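Local coordinates for phosphate binding protein (Planctomyces limnophilus, PDB 4JWO), which probably binds phosphate and delivers it to a transport system in the cytoplasmic membrane, as PstS-family proteins do, at residues Thr204-Gly209 with Tyr279-Arg284; Ala140-Thr145 with Val319-Val324; Met158-Leu163 with Val256-Gly261; Ser197-Tyr202 with Leu238-Tyr243. All coordinates share one frame; numbering follows the deposited sequence.

Contact 1: residues Thr204-Gly209 with Tyr279-Arg284; sequences TEVING and YTPLSR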
loop_
_atom_site.group_PDB
_atom_site.type_symbol
_atom_site.label_atom_id
_atom_site.label_comp_id
_atom_site.label_asym_id
_atom_site.label_seq_id
_atom_site.Cartn_x
_atom_site.Cartn_y
_atom_site.Cartn_z
ATOM N N THR A 204 -8.854 -0.093 -4.996
ATOM C CA THR A 204 -9.457 0.149 -6.304
ATOM C C THR A 204 -8.505 -0.170 -7.451
ATOM O O THR A 204 -8.938 -0.702 -8.472
ATOM C CB THR A 204 -10.010 1.588 -6.443
ATOM O OG1 THR A 204 -8.934 2.529 -6.335
ATOM C CG2 THR A 204 -11.051 1.851 -5.382
ATOM N N GLU A 205 -7.216 0.124 -7.296
ATOM C CA GLU A 205 -6.239 -0.183 -8.344
ATOM C C GLU A 205 -6.242 -1.673 -8.687
ATOM O O GLU A 205 -6.319 -2.051 -9.857
ATOM C CB GLU A 205 -4.822 0.228 -7.910
ATOM C CG GLU A 205 -3.705 -0.175 -8.881
ATOM C CD GLU A 205 -2.310 0.092 -8.313
ATOM O OE1 GLU A 205 -2.182 0.930 -7.389
ATOM O OE2 GLU A 205 -1.343 -0.541 -8.780
ATOM N N VAL A 206 -6.165 -2.516 -7.666
ATOM C CA VAL A 206 -5.946 -3.933 -7.943
ATOM C C VAL A 206 -7.236 -4.717 -8.123
ATOM O O VAL A 206 -7.226 -5.786 -8.740
ATOM C CB VAL A 206 -5.009 -4.601 -6.914
ATOM C CG1 VAL A 206 -3.668 -3.857 -6.887
ATOM C CG2 VAL A 206 -5.655 -4.651 -5.528
ATOM N N ILE A 207 -8.341 -4.165 -7.638
ATOM C CA ILE A 207 -9.641 -4.808 -7.810
ATOM C C ILE A 207 -10.366 -4.312 -9.058
ATOM O O ILE A 207 -10.932 -5.108 -9.823
ATOM C CB ILE A 207 -10.539 -4.628 -6.568
ATOM C CG1 ILE A 207 -9.923 -5.326 -5.344
ATOM C CG2 ILE A 207 -11.934 -5.168 -6.833
ATOM C CD1 ILE A 207 -9.567 -6.805 -5.577
ATOM N N ASN A 208 -10.335 -2.998 -9.294
ATOM C CA ASN A 208 -11.050 -2.434 -10.433
ATOM C C ASN A 208 -10.178 -2.085 -11.628
ATOM O O ASN A 208 -10.652 -2.061 -12.764
ATOM C CB ASN A 208 -11.845 -1.199 -9.998
ATOM C CG ASN A 208 -12.936 -1.536 -9.020
ATOM O OD1 ASN A 208 -13.433 -2.658 -9.006
ATOM N ND2 ASN A 208 -13.318 -0.571 -8.191
ATOM N N GLY A 209 -8.904 -1.801 -11.381
ATOM C CA GLY A 209 -8.018 -1.382 -12.452
ATOM C C GLY A 209 -7.356 -0.028 -12.273
ATOM O O GLY A 209 -7.595 0.685 -11.294
ATOM N N TYR A 279 -0.268 -14.074 -0.856
ATOM C CA TYR A 279 -1.495 -13.297 -0.771
ATOM C C TYR A 279 -1.445 -12.126 -1.755
ATOM O O TYR A 279 -1.035 -11.007 -1.420
ATOM C CB TYR A 279 -1.712 -12.826 0.671
ATOM C CG TYR A 279 -2.978 -12.039 0.887
ATOM C CD1 TYR A 279 -4.216 -12.656 0.866
ATOM C CD2 TYR A 279 -2.930 -10.683 1.156
ATOM C CE1 TYR A 279 -5.384 -11.929 1.081
ATOM C CE2 TYR A 279 -4.083 -9.950 1.371
ATOM C CZ TYR A 279 -5.305 -10.579 1.337
ATOM O OH TYR A 279 -6.465 -9.847 1.549
ATOM N N THR A 280 -1.845 -12.414 -2.991
ATOM C CA THR A 280 -1.831 -11.427 -4.063
ATOM C C THR A 280 -3.227 -11.374 -4.710
ATOM O O THR A 280 -3.887 -12.399 -4.850
ATOM C CB THR A 280 -0.699 -11.757 -5.079
ATOM O OG1 THR A 280 -0.563 -10.704 -6.041
ATOM C CG2 THR A 280 -0.960 -13.083 -5.791
ATOM N N PRO A 281 -3.672 -10.181 -5.131
ATOM C CA PRO A 281 -2.975 -8.888 -5.207
ATOM C C PRO A 281 -3.073 -7.969 -3.996
ATOM O O PRO A 281 -2.566 -6.847 -4.078
ATOM C CB PRO A 281 -3.675 -8.216 -6.383
ATOM C CG PRO A 281 -5.111 -8.661 -6.216
ATOM C CD PRO A 281 -5.020 -10.103 -5.718
ATOM N N LEU A 282 -3.690 -8.408 -2.910
ATOM C CA LEU A 282 -3.971 -7.498 -1.802
ATOM C C LEU A 282 -2.866 -7.361 -0.742
ATOM O O LEU A 282 -3.078 -6.757 0.303
ATOM C CB LEU A 282 -5.330 -7.831 -1.173
ATOM C CG LEU A 282 -6.503 -7.514 -2.104
ATOM C CD1 LEU A 282 -7.803 -8.102 -1.553
ATOM C CD2 LEU A 282 -6.645 -6.013 -2.272
ATOM N N SER A 283 -1.685 -7.908 -1.015
ATOM C CA SER A 283 -0.489 -7.437 -0.313
ATOM C C SER A 283 0.598 -7.228 -1.338
ATOM O O SER A 283 0.659 -7.933 -2.344
ATOM C CB SER A 283 -0.038 -8.380 0.815
ATOM O OG SER A 283 0.516 -9.603 0.335
ATOM N N ARG A 284 1.441 -6.229 -1.098
ATOM C CA ARG A 284 2.512 -5.919 -2.034
ATOM C C ARG A 284 3.589 -5.105 -1.338
ATOM O O ARG A 284 3.307 -4.388 -0.374
ATOM C CB ARG A 284 1.964 -5.131 -3.226
ATOM C CG ARG A 284 1.461 -3.737 -2.879
ATOM C CD ARG A 284 0.824 -3.122 -4.092
ATOM N NE ARG A 284 0.187 -1.846 -3.802
ATOM C CZ ARG A 284 -0.422 -1.100 -4.721
ATOM N NH1 ARG A 284 -0.485 -1.511 -5.981
ATOM N NH2 ARG A 284 -0.980 0.046 -4.378
#
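P281, which follows a cis peptide bond, is the first residue of 279-284 to meet the helix: its CB lies 3.9 Å from CB of V206, with P281 CG nearly as near, and the ring rests on the valine's branch point. The carbonyl of P281 is bound by the hydroxyl of Y202, one turn back on the same helix. L282 follows, its CD2 3.7 Å from CG2 of V206; I207 CD1 approaches that leucine methyl more loosely. At S283 the side chain turns back instead, OG donating to Y279 O over 2.7 Å and fastening the bend that leads into the strand. R284 then reaches across with its chain extended from CG to NE. NH1 meets E205 OE2 at 3.1 Å and OE1 at 3.3 Å, while NH2 meets OE1 at 3.4 Å; all three bonds of this salt bridge are weak, the carboxylate standing at the guanidinium's edge with its plane turned 54° from it. Y202 adds a cation-pi contact to R284. Helix 198-208 thus packs on loop residues P281 and L282 and, through R284, on the start of strand 283-291, a long interlobe strand as in type II periplasmic binding proteins.

Contact 2: residues Ala140-Thr145 with Val319-Val324; sequences AIDGLT and VKYIKV. With SO4 (sulfate ion), chain D.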
loop_
_atom_site.group_PDB
_atom_site.type_symbol
_atom_site.label_atom_id
_atom_site.label_comp_id
_atom_site.label_asym_id
_atom_site.label_seq_id
_atom_site.Cartn_x
_atom_site.Cartn_y
_atom_site.Cartn_z
ATOM N N ALA A 140 8.634 -1.465 3.072
ATOM C CA ALA A 140 7.487 -1.940 3.828
ATOM C C ALA A 140 6.697 -2.899 2.978
ATOM O O ALA A 140 6.933 -3.012 1.781
ATOM C CB ALA A 140 6.602 -0.757 4.232
ATOM N N ILE A 141 5.763 -3.594 3.608
ATOM C CA ILE A 141 4.774 -4.373 2.887
ATOM C C ILE A 141 3.405 -3.822 3.259
ATOM O O ILE A 141 3.129 -3.564 4.430
ATOM C CB ILE A 141 4.880 -5.865 3.230
ATOM C CG1 ILE A 141 6.198 -6.435 2.708
ATOM C CG2 ILE A 141 3.722 -6.633 2.623
ATOM C CD1 ILE A 141 6.425 -7.898 3.115
ATOM N N ASP A 142 2.555 -3.621 2.253
ATOM C CA ASP A 142 1.217 -3.070 2.459
ATOM C C ASP A 142 0.222 -4.189 2.225
ATOM O O ASP A 142 0.157 -4.733 1.126
ATOM C CB ASP A 142 0.978 -1.937 1.446
ATOM C CG ASP A 142 -0.372 -1.234 1.631
ATOM O OD1 ASP A 142 -1.201 -1.703 2.420
ATOM O OD2 ASP A 142 -0.605 -0.205 0.955
ATOM N N GLY A 143 -0.540 -4.552 3.254
ATOM C CA GLY A 143 -1.554 -5.579 3.121
ATOM C C GLY A 143 -2.946 -5.061 3.433
ATOM O O GLY A 143 -3.129 -4.312 4.386
ATOM N N LEU A 144 -3.924 -5.452 2.624
ATOM C CA LEU A 144 -5.321 -5.116 2.874
ATOM C C LEU A 144 -6.121 -6.379 3.087
ATOM O O LEU A 144 -5.857 -7.395 2.451
ATOM C CB LEU A 144 -5.930 -4.413 1.668
ATOM C CG LEU A 144 -5.365 -3.068 1.247
ATOM C CD1 LEU A 144 -6.283 -2.483 0.179
ATOM C CD2 LEU A 144 -5.225 -2.123 2.430
ATOM N N THR A 145 -7.132 -6.291 3.938
ATOM C CA THR A 145 -8.055 -7.401 4.131
ATOM C C THR A 145 -9.453 -7.026 3.681
ATOM O O THR A 145 -9.930 -5.921 3.941
ATOM C CB THR A 145 -8.146 -7.827 5.592
ATOM O OG1 THR A 145 -8.517 -6.693 6.389
ATOM C CG2 THR A 145 -6.801 -8.362 6.070
ATOM N N VAL A 319 2.607 3.524 11.262
ATOM C CA VAL A 319 1.597 3.983 10.312
ATOM C C VAL A 319 0.808 2.797 9.755
ATOM O O VAL A 319 0.145 2.910 8.726
ATOM C CB VAL A 319 2.196 4.829 9.172
ATOM C CG1 VAL A 319 2.859 6.093 9.737
ATOM C CG2 VAL A 319 3.188 4.000 8.358
ATOM N N LYS A 320 0.919 1.660 10.447
ATOM C CA LYS A 320 0.049 0.490 10.264
ATOM C C LYS A 320 0.432 -0.415 9.093
ATOM O O LYS A 320 -0.382 -1.229 8.637
ATOM C CB LYS A 320 -1.433 0.887 10.190
ATOM C CG LYS A 320 -1.937 1.700 11.390
ATOM C CD LYS A 320 -1.996 0.879 12.663
ATOM C CE LYS A 320 -2.784 1.626 13.729
ATOM N NZ LYS A 320 -3.017 0.794 14.946
ATOM N N TYR A 321 1.668 -0.291 8.626
ATOM C CA TYR A 321 2.184 -1.189 7.604
ATOM C C TYR A 321 2.962 -2.330 8.249
ATOM O O TYR A 321 3.132 -2.373 9.468
ATOM C CB TYR A 321 3.075 -0.433 6.604
ATOM C CG TYR A 321 2.323 0.479 5.646
ATOM C CD1 TYR A 321 1.119 0.088 5.080
ATOM C CD2 TYR A 321 2.829 1.723 5.302
ATOM C CE1 TYR A 321 0.431 0.931 4.194
ATOM C CE2 TYR A 321 2.151 2.562 4.419
ATOM C CZ TYR A 321 0.957 2.155 3.867
ATOM O OH TYR A 321 0.290 2.993 3.001
ATOM N N ILE A 322 3.422 -3.254 7.417
ATOM C CA ILE A 322 4.177 -4.421 7.864
ATOM C C ILE A 322 5.659 -4.172 7.569
ATOM O O ILE A 322 6.020 -3.778 6.459
ATOM C CB ILE A 322 3.680 -5.686 7.118
ATOM C CG1 ILE A 322 2.228 -5.992 7.526
ATOM C CG2 ILE A 322 4.604 -6.855 7.389
ATOM C CD1 ILE A 322 1.489 -6.929 6.585
ATOM N N LYS A 323 6.522 -4.369 8.562
ATOM C CA LYS A 323 7.941 -4.102 8.334
ATOM C C LYS A 323 8.515 -5.211 7.461
ATOM O O LYS A 323 8.000 -6.335 7.454
ATOM C CB LYS A 323 8.713 -3.953 9.652
ATOM C CG LYS A 323 8.850 -5.226 10.450
ATOM C CD LYS A 323 9.707 -4.998 11.683
ATOM C CE LYS A 323 9.852 -6.280 12.491
ATOM N NZ LYS A 323 10.799 -6.081 13.626
ATOM N N VAL A 324 9.560 -4.891 6.703
ATOM C CA VAL A 324 10.144 -5.876 5.791
ATOM C C VAL A 324 10.838 -7.013 6.553
ATOM O O VAL A 324 11.342 -6.819 7.666
ATOM C CB VAL A 324 11.161 -5.225 4.821
ATOM C CG1 VAL A 324 10.465 -4.204 3.913
ATOM C CG2 VAL A 324 12.300 -4.584 5.593
HETATM S S SO4 D . -5.533 3.435 16.087
HETATM O O1 SO4 D . -5.851 3.982 17.411
HETATM O O2 SO4 D . -5.049 2.064 16.235
HETATM O O3 SO4 D . -6.735 3.405 15.246
HETATM O O4 SO4 D . -4.507 4.289 15.484
#
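The carbonyl oxygen of I322 is gripped by strand 140-145: I141 N donates to it over 2.9 Å with an N-H...O angle of 168°, and A140 CA adds a CA-H...O contact at 3.5 Å. The return bond, I322 N to I141 O at 3.0 Å, completes a single antiparallel hydrogen-bonded pair. In it I141 CB lies 4.1 Å from I322 CB. Beyond it, V324 sets CG1 against the backbone of A140, 3.4 Å from A140 N. Before it, the Y321 ring leans on D142: with CG of D142 anti to the backbone N (chi1 -177°), that carboxylate carbon comes 3.4 Å from Y321 CE1, carboxylate and ring planes 53° apart. The ring's polar end is held by a hydrogen bond from Y321 OH to T70 O. An alanine in place of D142 would probably take the carboxylate from beside CE1 and CD1 of Y321 and leave a gap between ring and strand. K320 NZ donates to O2 of a sulfate, probably from the crystallisation liquor, at 2.7 Å, and Y245 holds the same ion. K320, at positive phi, is also the C-prime residue of the Schellman motif ending helix 310-318; that helix end and the lone antiparallel bridge behind it bring the loop before helix 326-340 onto strand 134-148.

Contact 3: residues Met158-Leu163 with Val256-Gly261; sequences MTVAEL and VKISDG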
loop_
_atom_site.group_PDB
_atom_site.type_symbol
_atom_site.label_atom_id
_atom_site.label_comp_id
_atom_site.label_asym_id
_atom_site.label_seq_id
_atom_site.Cartn_x
_atom_site.Cartn_y
_atom_site.Cartn_z
HETATM N N MSE A 158 -13.448 -15.495 -2.015
HETATM C CA MSE A 158 -13.984 -14.716 -3.129
HETATM C C MSE A 158 -12.888 -14.462 -4.135
HETATM O O MSE A 158 -11.715 -14.475 -3.785
HETATM C CB MSE A 158 -14.550 -13.380 -2.641
HETATM C CG MSE A 158 -15.695 -13.557 -1.653
HETATM SE SE MSE A 158 -16.415 -11.895 -1.013
HETATM C CE MSE A 158 -17.205 -11.260 -2.672
ATOM N N THR A 159 -13.282 -14.215 -5.378
ATOM C CA THR A 159 -12.319 -13.913 -6.427
ATOM C C THR A 159 -12.165 -12.413 -6.571
ATOM O O THR A 159 -13.052 -11.650 -6.181
ATOM C CB THR A 159 -12.752 -14.499 -7.787
ATOM O OG1 THR A 159 -13.948 -13.850 -8.222
ATOM C CG2 THR A 159 -13.005 -15.987 -7.664
ATOM N N VAL A 160 -11.046 -11.994 -7.152
ATOM C CA VAL A 160 -10.879 -10.597 -7.520
ATOM C C VAL A 160 -11.993 -10.177 -8.474
ATOM O O VAL A 160 -12.549 -9.092 -8.334
ATOM C CB VAL A 160 -9.493 -10.346 -8.139
ATOM C CG1 VAL A 160 -9.432 -8.974 -8.812
ATOM C CG2 VAL A 160 -8.432 -10.468 -7.067
ATOM N N ALA A 161 -12.348 -11.064 -9.401
ATOM C CA ALA A 161 -13.430 -10.779 -10.336
ATOM C C ALA A 161 -14.746 -10.511 -9.602
ATOM O O ALA A 161 -15.492 -9.609 -9.982
ATOM C CB ALA A 161 -13.590 -11.903 -11.344
ATOM N N GLU A 162 -15.030 -11.284 -8.556
ATOM C CA GLU A 162 -16.245 -11.054 -7.779
ATOM C C GLU A 162 -16.191 -9.734 -7.034
ATOM O O GLU A 162 -17.180 -9.008 -6.962
ATOM C CB GLU A 162 -16.516 -12.210 -6.815
ATOM C CG GLU A 162 -17.105 -13.395 -7.534
ATOM C CD GLU A 162 -17.009 -14.681 -6.750
ATOM O OE1 GLU A 162 -16.266 -14.733 -5.744
ATOM O OE2 GLU A 162 -17.685 -15.653 -7.153
ATOM N N LEU A 163 -15.025 -9.413 -6.492
ATOM C CA LEU A 163 -14.874 -8.136 -5.807
ATOM C C LEU A 163 -15.060 -6.975 -6.782
ATOM O O LEU A 163 -15.630 -5.935 -6.426
ATOM C CB LEU A 163 -13.528 -8.082 -5.079
ATOM C CG LEU A 163 -13.466 -9.049 -3.874
ATOM C CD1 LEU A 163 -12.030 -9.261 -3.386
ATOM C CD2 LEU A 163 -14.343 -8.567 -2.717
ATOM N N VAL A 256 -11.844 -12.584 4.427
ATOM C CA VAL A 256 -12.146 -13.332 3.213
ATOM C C VAL A 256 -10.858 -13.858 2.589
ATOM O O VAL A 256 -9.864 -13.136 2.470
ATOM C CB VAL A 256 -12.899 -12.435 2.209
ATOM C CG1 VAL A 256 -13.098 -13.138 0.871
ATOM C CG2 VAL A 256 -14.242 -12.005 2.812
ATOM N N LYS A 257 -10.870 -15.131 2.216
ATOM C CA LYS A 257 -9.752 -15.701 1.472
ATOM C C LYS A 257 -9.870 -15.265 0.017
ATOM O O LYS A 257 -10.973 -15.211 -0.518
ATOM C CB LYS A 257 -9.767 -17.222 1.586
ATOM C CG LYS A 257 -9.751 -17.708 3.022
ATOM C CD LYS A 257 -9.811 -19.219 3.089
ATOM C CE LYS A 257 -9.564 -19.718 4.500
ATOM N NZ LYS A 257 -10.559 -19.193 5.471
ATOM N N ILE A 258 -8.738 -14.953 -0.614
ATOM C CA ILE A 258 -8.740 -14.285 -1.914
ATOM C C ILE A 258 -8.146 -15.138 -3.038
ATOM O O ILE A 258 -7.019 -15.629 -2.934
ATOM C CB ILE A 258 -7.983 -12.936 -1.837
ATOM C CG1 ILE A 258 -8.622 -12.010 -0.792
ATOM C CG2 ILE A 258 -7.952 -12.232 -3.203
ATOM C CD1 ILE A 258 -10.028 -11.539 -1.151
ATOM N N SER A 259 -8.918 -15.319 -4.107
ATOM C CA SER A 259 -8.417 -15.963 -5.317
ATOM C C SER A 259 -8.229 -14.925 -6.410
ATOM O O SER A 259 -9.072 -14.051 -6.578
ATOM C CB SER A 259 -9.400 -17.016 -5.808
ATOM O OG SER A 259 -9.476 -18.089 -4.895
ATOM N N ASP A 260 -7.139 -15.035 -7.166
ATOM C CA ASP A 260 -6.845 -14.053 -8.204
ATOM C C ASP A 260 -6.949 -14.574 -9.639
ATOM O O ASP A 260 -6.663 -13.841 -10.585
ATOM C CB ASP A 260 -5.473 -13.396 -7.961
ATOM C CG ASP A 260 -4.304 -14.316 -8.276
ATOM O OD1 ASP A 260 -4.507 -15.536 -8.473
ATOM O OD2 ASP A 260 -3.157 -13.806 -8.321
ATOM N N GLY A 261 -7.343 -15.834 -9.810
ATOM C CA GLY A 261 -7.457 -16.407 -11.144
ATOM C C GLY A 261 -6.119 -16.813 -11.735
ATOM O O GLY A 261 -6.044 -17.294 -12.867
#
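A parallel strand pair that runs into a capped helix joins 158-163 to 256-261: M158 lies beside I258, T159 beside S259, and helix 160-167 starts at once behind a capping box. The backbone ladder has three bonds, M158 N to K257 O at 2.9 Å, S259 N to M158 O at 2.9 Å, and V160 N to S259 O at 2.9 Å. The last comes from the first residue of the helix, so the ladder runs past the strand into the first turn. On one side of the pair, the selenomethionine M158 lays its CG 3.6 Å from CG1 of V256. L163, one turn into the helix, meets I258 methyl to methyl, CD1 to CD1 at 3.8 Å, at about a right angle. V160 sets CG2 by the S259 carbonyl and CA of D260. L163 and V256 also touch V146 of strand 134-148, and V160 and L163 pack on I207 of helix 198-208. On the side of T159 and S259, the serine's OG bonds to C266 N, and C266 forms the disulfide with C157, the residue before M158 in the same strand. E162 has R180 as a salt-bridge partner through OE2. Its own N donates to T159 OG1 over 2.8 Å, and T159 N answers by donating to E162 OE1 over 3.1 Å, from 39° out of the carboxylate plane.

Contact 4: residues Ser197-Tyr202 with Leu238-Tyr243; sequences SGTFDY and LGYFGY. With FMT (formic acid), chain E.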
loop_
_atom_site.group_PDB
_atom_site.type_symbol
_atom_site.label_atom_id
_atom_site.label_comp_id
_atom_site.label_asym_id
_atom_site.label_seq_id
_atom_site.Cartn_x
_atom_site.Cartn_y
_atom_site.Cartn_z
ATOM N N SER A 197 -7.765 8.186 -0.363
ATOM C CA SER A 197 -6.876 7.713 0.697
ATOM C C SER A 197 -5.987 6.627 0.092
ATOM O O SER A 197 -6.285 6.124 -0.982
ATOM C CB SER A 197 -7.672 7.113 1.855
ATOM O OG SER A 197 -8.327 5.899 1.476
ATOM N N GLY A 198 -4.886 6.293 0.760
ATOM C CA GLY A 198 -4.005 5.236 0.286
ATOM C C GLY A 198 -4.694 3.888 0.180
ATOM O O GLY A 198 -4.499 3.145 -0.790
ATOM N N THR A 199 -5.486 3.547 1.192
ATOM C CA THR A 199 -6.209 2.291 1.191
ATOM C C THR A 199 -7.172 2.206 -0.000
ATOM O O THR A 199 -7.225 1.183 -0.698
ATOM C CB THR A 199 -6.959 2.124 2.515
ATOM O OG1 THR A 199 -6.009 2.159 3.591
ATOM C CG2 THR A 199 -7.696 0.810 2.549
ATOM N N PHE A 200 -7.915 3.284 -0.234
ATOM C CA PHE A 200 -8.803 3.375 -1.395
ATOM C C PHE A 200 -8.039 3.192 -2.692
ATOM O O PHE A 200 -8.441 2.401 -3.552
ATOM C CB PHE A 200 -9.497 4.742 -1.409
ATOM C CG PHE A 200 -10.437 4.949 -2.565
ATOM C CD1 PHE A 200 -11.779 4.616 -2.449
ATOM C CD2 PHE A 200 -9.985 5.514 -3.744
ATOM C CE1 PHE A 200 -12.657 4.837 -3.508
ATOM C CE2 PHE A 200 -10.859 5.730 -4.815
ATOM C CZ PHE A 200 -12.197 5.374 -4.681
ATOM N N ASP A 201 -6.947 3.937 -2.843
ATOM C CA ASP A 201 -6.133 3.872 -4.057
ATOM C C ASP A 201 -5.637 2.455 -4.322
ATOM O O ASP A 201 -5.672 1.984 -5.459
ATOM C CB ASP A 201 -4.954 4.848 -3.983
ATOM C CG ASP A 201 -5.382 6.291 -4.171
ATOM O OD1 ASP A 201 -6.558 6.523 -4.531
ATOM O OD2 ASP A 201 -4.535 7.193 -3.971
ATOM N N TYR A 202 -5.184 1.766 -3.277
ATOM C CA TYR A 202 -4.667 0.405 -3.453
ATOM C C TYR A 202 -5.793 -0.560 -3.835
ATOM O O TYR A 202 -5.708 -1.257 -4.853
ATOM C CB TYR A 202 -3.953 -0.039 -2.161
ATOM C CG TYR A 202 -3.303 -1.414 -2.183
ATOM C CD1 TYR A 202 -3.223 -2.168 -3.355
ATOM C CD2 TYR A 202 -2.770 -1.955 -1.019
ATOM C CE1 TYR A 202 -2.632 -3.431 -3.360
ATOM C CE2 TYR A 202 -2.179 -3.212 -1.016
ATOM C CZ TYR A 202 -2.110 -3.939 -2.184
ATOM O OH TYR A 202 -1.522 -5.190 -2.199
ATOM N N LEU A 238 -19.794 -6.377 3.855
ATOM C CA LEU A 238 -18.530 -6.657 3.181
ATOM C C LEU A 238 -17.703 -5.386 3.312
ATOM O O LEU A 238 -18.174 -4.330 2.926
ATOM C CB LEU A 238 -18.771 -6.957 1.702
ATOM C CG LEU A 238 -17.530 -7.171 0.827
ATOM C CD1 LEU A 238 -16.940 -8.532 1.095
ATOM C CD2 LEU A 238 -17.838 -7.018 -0.656
ATOM N N GLY A 239 -16.494 -5.477 3.848
ATOM C CA GLY A 239 -15.694 -4.275 4.029
ATOM C C GLY A 239 -14.259 -4.493 3.608
ATOM O O GLY A 239 -13.835 -5.624 3.392
ATOM N N TYR A 240 -13.512 -3.406 3.452
ATOM C CA TYR A 240 -12.068 -3.520 3.270
ATOM C C TYR A 240 -11.345 -2.442 4.043
ATOM O O TYR A 240 -11.866 -1.343 4.232
ATOM C CB TYR A 240 -11.656 -3.482 1.785
ATOM C CG TYR A 240 -11.770 -2.137 1.095
ATOM C CD1 TYR A 240 -10.700 -1.249 1.079
ATOM C CD2 TYR A 240 -12.934 -1.771 0.423
ATOM C CE1 TYR A 240 -10.789 -0.022 0.431
ATOM C CE2 TYR A 240 -13.038 -0.527 -0.226
ATOM C CZ TYR A 240 -11.953 0.329 -0.222
ATOM O OH TYR A 240 -12.026 1.549 -0.871
ATOM N N PHE A 241 -10.142 -2.781 4.492
ATOM C CA PHE A 241 -9.264 -1.864 5.218
ATOM C C PHE A 241 -7.915 -2.537 5.415
ATOM O O PHE A 241 -7.735 -3.692 5.048
ATOM C CB PHE A 241 -9.870 -1.344 6.548
ATOM C CG PHE A 241 -10.621 -2.384 7.361
ATOM C CD1 PHE A 241 -9.949 -3.401 8.027
ATOM C CD2 PHE A 241 -11.997 -2.314 7.479
ATOM C CE1 PHE A 241 -10.654 -4.353 8.791
ATOM C CE2 PHE A 241 -12.700 -3.243 8.247
ATOM C CZ PHE A 241 -12.029 -4.265 8.891
ATOM N N GLY A 242 -6.962 -1.809 5.979
ATOM C CA GLY A 242 -5.619 -2.327 6.135
ATOM C C GLY A 242 -5.571 -3.506 7.078
ATOM O O GLY A 242 -6.363 -3.612 8.018
ATOM N N TYR A 243 -4.614 -4.390 6.835
ATOM C CA TYR A 243 -4.481 -5.633 7.585
ATOM C C TYR A 243 -4.386 -5.422 9.101
ATOM O O TYR A 243 -4.919 -6.224 9.882
ATOM C CB TYR A 243 -3.277 -6.429 7.065
ATOM C CG TYR A 243 -2.981 -7.647 7.892
ATOM C CD1 TYR A 243 -3.675 -8.832 7.691
ATOM C CD2 TYR A 243 -2.020 -7.608 8.901
ATOM C CE1 TYR A 243 -3.410 -9.952 8.473
ATOM C CE2 TYR A 243 -1.755 -8.720 9.678
ATOM C CZ TYR A 243 -2.450 -9.880 9.458
ATOM O OH TYR A 243 -2.189 -10.983 10.242
HETATM C C FMT E . -0.452 -10.176 12.675
HETATM O O1 FMT E . -1.339 -11.027 12.727
HETATM O O2 FMT E . -0.479 -9.102 13.277
HETATM O O HOH W 1 -6.816 1.061 6.263
#
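T199 and Y240 lie alongside each other, pointing opposite ways, the threonine methyl meeting the tyrosine at its rim: T199 CG2 is 3.8 Å from CE1 of Y240, at the edge and near the ring plane. Y240 points from the strand toward the helix, its CG lying between the backbone N and the carbonyl carbon (chi1 72°). F200 meets the far end of Y240 at a slant, with CD1 3.5 Å from the hydroxyl oxygen and CA of F200 also beside it. F203 stacks with the Y240 ring and W167 meets it edge-to-face, so the ring lies in an aromatic cluster. The segment axes approach to 8.7 Å at 117°. The other branch of T199 meets water: OG1 is 3.0 Å from a water that accepts from G242 N at 2.9 Å. S197 caps the helix, its OG accepting from F200 N at 3.2 Å. Past the strand, Y243 OH donates to O1 of a formic acid, probably from the crystallisation liquor, 2.6 Å away, and its side chain touches P271 and I274. An alanine in place of Y243 would probably leave the formic acid without that donor and open a gap beside P271 and I274. Between helix and strand no direct hydrogen bond forms: van der Waals packing and one shared water join them, so shape probably matters more than polar pairing in setting their spacing.

How the contacts relate
All four contacts reach one mixed sheet. Contact 2 spans the longest loop of chain and encloses the other three; contact 4 is nested in contact 3, and contact 1 crosses both. Contacts 1 and 4 share helix 198-208, their centres about 10 Å apart, and a backbone bond between T145 and F241 ties contact 2 to contact 4. Strand 134-148, in contact 2, neighbours strands 237-242, 254-259 and 283-291, which carry the others. Contacts 2 and 3 lie farthest apart, about 20 Å between centres, without touching. Contacts 1, 3 and 4 thus probably hold one lobe together, and contact 2 ties the chain's late return to the interlobe strand.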